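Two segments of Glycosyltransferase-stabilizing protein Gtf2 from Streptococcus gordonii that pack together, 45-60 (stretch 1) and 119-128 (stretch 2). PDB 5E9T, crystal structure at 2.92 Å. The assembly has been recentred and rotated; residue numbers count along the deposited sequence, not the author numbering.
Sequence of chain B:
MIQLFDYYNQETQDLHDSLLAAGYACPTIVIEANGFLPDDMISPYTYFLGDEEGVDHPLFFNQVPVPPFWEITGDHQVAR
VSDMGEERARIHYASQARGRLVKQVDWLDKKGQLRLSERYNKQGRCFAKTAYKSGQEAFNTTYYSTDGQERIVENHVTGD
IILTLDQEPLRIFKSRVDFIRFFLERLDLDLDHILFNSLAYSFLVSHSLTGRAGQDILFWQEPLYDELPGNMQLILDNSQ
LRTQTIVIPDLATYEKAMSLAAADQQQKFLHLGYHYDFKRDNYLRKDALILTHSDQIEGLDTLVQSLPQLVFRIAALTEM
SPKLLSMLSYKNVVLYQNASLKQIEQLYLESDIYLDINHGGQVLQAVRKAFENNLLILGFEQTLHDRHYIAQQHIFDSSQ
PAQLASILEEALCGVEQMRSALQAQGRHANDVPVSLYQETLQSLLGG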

# COMPACT_ATOMS: atom_id res chain seq x y z
N TYR B 45 30.47 -21.76 -3.19
CA TYR B 45 29.14 -21.40 -2.73
C TYR B 45 28.09 -22.39 -3.24
O TYR B 45 27.19 -22.78 -2.49
CB TYR B 45 28.81 -19.98 -3.18
CG TYR B 45 29.64 -18.94 -2.48
CD1 TYR B 45 29.33 -18.54 -1.19
CD2 TYR B 45 30.74 -18.36 -3.09
CE1 TYR B 45 30.08 -17.60 -0.53
CE2 TYR B 45 31.51 -17.41 -2.44
CZ TYR B 45 31.17 -17.03 -1.16
OH TYR B 45 31.91 -16.09 -0.49
N THR B 46 28.21 -22.82 -4.50
CA THR B 46 27.23 -23.71 -5.11
C THR B 46 27.58 -25.19 -4.95
O THR B 46 26.74 -26.04 -5.24
CB THR B 46 27.10 -23.40 -6.60
OG1 THR B 46 28.38 -23.55 -7.23
CG2 THR B 46 26.62 -21.98 -6.81
N TYR B 47 28.79 -25.50 -4.47
CA TYR B 47 29.31 -26.86 -4.55
C TYR B 47 28.60 -27.80 -3.58
O TYR B 47 28.36 -28.97 -3.91
CB TYR B 47 30.81 -26.85 -4.29
CG TYR B 47 31.52 -28.18 -4.38
CD1 TYR B 47 31.85 -28.74 -5.61
CD2 TYR B 47 31.88 -28.87 -3.23
CE1 TYR B 47 32.51 -29.95 -5.68
CE2 TYR B 47 32.53 -30.08 -3.30
CZ TYR B 47 32.84 -30.62 -4.53
OH TYR B 47 33.50 -31.83 -4.60
N PHE B 48 28.26 -27.32 -2.39
CA PHE B 48 27.74 -28.17 -1.33
C PHE B 48 26.22 -28.21 -1.27
O PHE B 48 25.67 -28.84 -0.36
CB PHE B 48 28.28 -27.70 0.03
CG PHE B 48 29.78 -27.74 0.13
CD1 PHE B 48 30.45 -28.95 0.17
CD2 PHE B 48 30.51 -26.56 0.21
CE1 PHE B 48 31.83 -28.98 0.27
CE2 PHE B 48 31.88 -26.59 0.31
CZ PHE B 48 32.55 -27.80 0.34
N LEU B 49 25.53 -27.57 -2.20
CA LEU B 49 24.09 -27.38 -2.06
C LEU B 49 23.27 -28.59 -2.49
O LEU B 49 22.08 -28.66 -2.15
CB LEU B 49 23.67 -26.14 -2.85
CG LEU B 49 24.45 -24.90 -2.41
CD1 LEU B 49 24.07 -23.68 -3.22
CD2 LEU B 49 24.25 -24.66 -0.92
N GLY B 50 23.85 -29.54 -3.21
CA GLY B 50 23.14 -30.75 -3.57
C GLY B 50 22.47 -30.74 -4.92
O GLY B 50 21.73 -31.68 -5.23
N ASP B 51 22.70 -29.71 -5.73
CA ASP B 51 22.14 -29.68 -7.07
C ASP B 51 22.72 -30.80 -7.92
O ASP B 51 23.88 -31.18 -7.78
CB ASP B 51 22.41 -28.33 -7.74
CG ASP B 51 21.67 -27.19 -7.07
OD1 ASP B 51 20.46 -27.34 -6.80
OD2 ASP B 51 22.29 -26.13 -6.82
N GLU B 52 21.88 -31.35 -8.81
CA GLU B 52 22.30 -32.40 -9.72
C GLU B 52 23.13 -31.80 -10.86
O GLU B 52 22.71 -30.83 -11.50
CB GLU B 52 21.08 -33.14 -10.27
CG GLU B 52 21.40 -34.31 -11.18
CD GLU B 52 20.19 -34.74 -11.99
OE1 GLU B 52 19.25 -33.94 -12.11
OE2 GLU B 52 20.17 -35.87 -12.49
N GLU B 53 24.31 -32.37 -11.09
CA GLU B 53 25.22 -31.81 -12.08
C GLU B 53 24.77 -32.13 -13.50
O GLU B 53 24.13 -33.15 -13.75
CB GLU B 53 26.64 -32.34 -11.86
CG GLU B 53 27.13 -32.23 -10.42
CD GLU B 53 28.65 -32.35 -10.31
OE1 GLU B 53 29.28 -32.85 -11.26
OE2 GLU B 53 29.19 -31.93 -9.27
N GLY B 54 25.11 -31.24 -14.42
CA GLY B 54 24.80 -31.45 -15.82
C GLY B 54 23.33 -31.32 -16.17
O GLY B 54 22.88 -31.94 -17.14
N VAL B 55 22.58 -30.53 -15.41
CA VAL B 55 21.17 -30.25 -15.71
C VAL B 55 21.07 -28.81 -16.17
O VAL B 55 21.51 -27.90 -15.46
CB VAL B 55 20.27 -30.50 -14.49
CG1 VAL B 55 18.82 -30.50 -14.91
CG2 VAL B 55 20.65 -31.80 -13.80
N ASP B 56 20.54 -28.60 -17.37
CA ASP B 56 20.19 -27.26 -17.81
C ASP B 56 18.71 -27.25 -18.18
O ASP B 56 18.33 -27.59 -19.30
CB ASP B 56 21.07 -26.86 -18.99
CG ASP B 56 21.31 -25.37 -19.08
OD1 ASP B 56 20.35 -24.59 -18.91
OD2 ASP B 56 22.48 -24.98 -19.30
N HIS B 57 17.87 -26.81 -17.24
CA HIS B 57 16.46 -26.53 -17.51
C HIS B 57 16.03 -25.39 -16.60
O HIS B 57 15.31 -25.59 -15.61
CB HIS B 57 15.60 -27.78 -17.29
CG HIS B 57 14.21 -27.66 -17.85
ND1 HIS B 57 13.94 -27.02 -19.04
CD2 HIS B 57 13.02 -28.11 -17.39
CE1 HIS B 57 12.64 -27.07 -19.28
NE2 HIS B 57 12.06 -27.73 -18.30
N PRO B 58 16.48 -24.17 -16.89
CA PRO B 58 16.22 -23.06 -15.97
C PRO B 58 14.75 -22.68 -15.89
O PRO B 58 13.90 -23.27 -16.56
CB PRO B 58 17.05 -21.91 -16.56
CG PRO B 58 18.04 -22.57 -17.47
CD PRO B 58 17.34 -23.77 -18.01
N LEU B 59 14.44 -21.69 -15.06
CA LEU B 59 13.09 -21.20 -14.96
C LEU B 59 12.79 -20.23 -16.10
O LEU B 59 13.65 -19.45 -16.52
CB LEU B 59 12.85 -20.50 -13.62
CG LEU B 59 12.36 -21.37 -12.47
CD1 LEU B 59 11.75 -20.50 -11.39
CD2 LEU B 59 11.36 -22.40 -12.96
N PHE B 60 11.56 -20.30 -16.60
CA PHE B 60 11.04 -19.35 -17.57
C PHE B 60 10.32 -18.25 -16.81
O PHE B 60 9.71 -18.49 -15.77
CB PHE B 60 10.10 -20.06 -18.54
CG PHE B 60 9.93 -19.36 -19.86
CD1 PHE B 60 11.04 -18.91 -20.57
CD2 PHE B 60 8.67 -19.18 -20.41
CE1 PHE B 60 10.88 -18.28 -21.80
CE2 PHE B 60 8.51 -18.55 -21.63
CZ PHE B 60 9.62 -18.10 -22.32
N ARG B 119 18.11 -15.84 -5.96
CA ARG B 119 18.98 -16.17 -7.08
C ARG B 119 18.71 -17.59 -7.57
O ARG B 119 18.55 -18.52 -6.77
CB ARG B 119 20.45 -16.05 -6.68
CG ARG B 119 20.70 -14.95 -5.68
CD ARG B 119 21.83 -14.05 -6.13
NE ARG B 119 22.16 -13.05 -5.11
CZ ARG B 119 22.59 -11.83 -5.39
NH1 ARG B 119 22.74 -11.45 -6.65
NH2 ARG B 119 22.87 -10.99 -4.40
N TYR B 120 18.71 -17.75 -8.89
CA TYR B 120 18.40 -19.02 -9.52
C TYR B 120 19.61 -19.52 -10.30
O TYR B 120 20.43 -18.74 -10.79
CB TYR B 120 17.18 -18.89 -10.44
CG TYR B 120 15.89 -18.69 -9.66
CD1 TYR B 120 15.60 -17.46 -9.08
CD2 TYR B 120 14.98 -19.72 -9.50
CE1 TYR B 120 14.43 -17.27 -8.36
CE2 TYR B 120 13.81 -19.54 -8.78
CZ TYR B 120 13.54 -18.31 -8.22
OH TYR B 120 12.38 -18.12 -7.50
N ASN B 121 19.72 -20.85 -10.39
CA ASN B 121 20.81 -21.51 -11.08
C ASN B 121 20.33 -22.02 -12.44
O ASN B 121 19.20 -21.75 -12.87
CB ASN B 121 21.36 -22.64 -10.20
CG ASN B 121 20.29 -23.62 -9.75
OD1 ASN B 121 19.27 -23.78 -10.42
ND2 ASN B 121 20.52 -24.28 -8.63
N LYS B 122 21.20 -22.76 -13.14
CA LYS B 122 20.80 -23.32 -14.42
C LYS B 122 19.80 -24.46 -14.27
O LYS B 122 19.13 -24.81 -15.26
CB LYS B 122 22.03 -23.81 -15.20
CG LYS B 122 22.76 -24.99 -14.58
CD LYS B 122 24.00 -25.34 -15.39
CE LYS B 122 24.91 -26.30 -14.65
NZ LYS B 122 26.29 -26.30 -15.21
N GLN B 123 19.66 -25.02 -13.08
CA GLN B 123 18.69 -26.08 -12.84
C GLN B 123 17.30 -25.54 -12.51
O GLN B 123 16.38 -26.34 -12.31
CB GLN B 123 19.16 -27.00 -11.71
CG GLN B 123 20.50 -27.70 -11.94
CD GLN B 123 21.69 -26.79 -11.67
OE1 GLN B 123 21.55 -25.58 -11.53
NE2 GLN B 123 22.88 -27.39 -11.60
N GLY B 124 17.13 -24.22 -12.46
CA GLY B 124 15.85 -23.62 -12.18
C GLY B 124 15.52 -23.47 -10.71
O GLY B 124 14.47 -22.89 -10.39
N ARG B 125 16.35 -23.99 -9.81
CA ARG B 125 16.13 -23.83 -8.39
C ARG B 125 16.63 -22.48 -7.90
O ARG B 125 17.54 -21.88 -8.49
CB ARG B 125 16.81 -24.95 -7.61
CG ARG B 125 16.14 -25.25 -6.29
CD ARG B 125 17.04 -26.05 -5.37
NE ARG B 125 18.39 -25.51 -5.32
CZ ARG B 125 19.12 -25.45 -4.21
NH1 ARG B 125 18.62 -25.88 -3.07
NH2 ARG B 125 20.35 -24.95 -4.25
N CYS B 126 16.04 -22.00 -6.80
CA CYS B 126 16.53 -20.80 -6.12
C CYS B 126 17.47 -21.24 -5.00
O CYS B 126 17.02 -21.77 -3.98
CB CYS B 126 15.36 -19.99 -5.58
SG CYS B 126 15.81 -18.68 -4.40
N PHE B 127 18.77 -21.02 -5.20
CA PHE B 127 19.78 -21.46 -4.25
C PHE B 127 20.21 -20.38 -3.27
O PHE B 127 20.90 -20.70 -2.30
CB PHE B 127 21.01 -22.00 -5.00
CG PHE B 127 21.78 -20.96 -5.75
CD1 PHE B 127 21.36 -20.53 -7.00
CD2 PHE B 127 22.94 -20.42 -5.22
CE1 PHE B 127 22.08 -19.57 -7.69
CE2 PHE B 127 23.66 -19.47 -5.91
CZ PHE B 127 23.23 -19.04 -7.15
N ALA B 128 19.83 -19.13 -3.49
CA ALA B 128 20.31 -18.06 -2.63
C ALA B 128 19.29 -16.93 -2.56
O ALA B 128 18.63 -16.62 -3.56
CB ALA B 128 21.65 -17.51 -3.12

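Stretch 2 is a hairpin whose tip is a type I beta turn from Asn121 to Gly124. Stretch 1 is mostly loop and packs along this hairpin. Together they bury 695 Å² of surface, counted over both sides.

One backbone hydrogen bond joins the two stretches. His57 N donates to Lys122 O at 3.1 Å, but the N-H...O angle of 133° makes it weak. Pro58 N is also near the same carbonyl, 3.2 Å from Lys122 O. Proline has no amide hydrogen here, so this is a contact and not a hydrogen bond.

The charged contact is between Asp51 and Arg125. Asp51 OD1 lies 3.1 Å from Arg125 NE and forms a salt bridge. The oxygen sits over one face of the guanidinium, well out of its plane. No N-H points at it, so the attraction is one of charge alone. Arg125 NH1 and NH2 are hydrogen-bonded elsewhere in the structure. The other carboxylate oxygen, Asp51 OD2, is 3.1 Å from Asn121 ND2.

Within the hairpin, Gly124 N donates to Asn121 O at 3.2 Å and closes the turn. Asn121 N donates to Arg125 O at 3.1 Å. The Asn121 side chain adds a weak hydrogen bond, from Arg125 N to Asn121 OD1 at 3.0 Å.

Apolar contacts lie at both ends of the contact. Leu49 points toward stretch 2, and its CD1 is 3.9 Å from Phe127 CB. Thr46 CG2 is 4.0 Å from Phe127 CE2. Both approach the Phe127 ring obliquely. At the other end, Leu59 CD1 comes within 3.5 Å of Tyr120 CE2, again obliquely. Leu59 CG also lies 3.3 Å from Gly124 O, so this side chain touches the backbone of the turn as well.

The remaining packing is around the turn. The aliphatic part of Lys122 lies against the loop, with its CG 3.3 Å from Val55 O. Its NZ is hydrogen-bonded elsewhere in the structure. Gln123 has its CA-to-CB bond directed away from stretch 1, yet its side chain folds back to reach it. Val55 CB and Gln123 CG are 3.8 Å apart.

The closest pair of CA atoms across the contact is at Gly124, whose CA is 3.8 Å from Pro58 CA. A CB on Gly124 would point toward stretch 1 and lie only 3.0 Å from His57 O, which is tight. Its positive phi of 85° would also jam a CB against the carbonyl oxygen of Gln123.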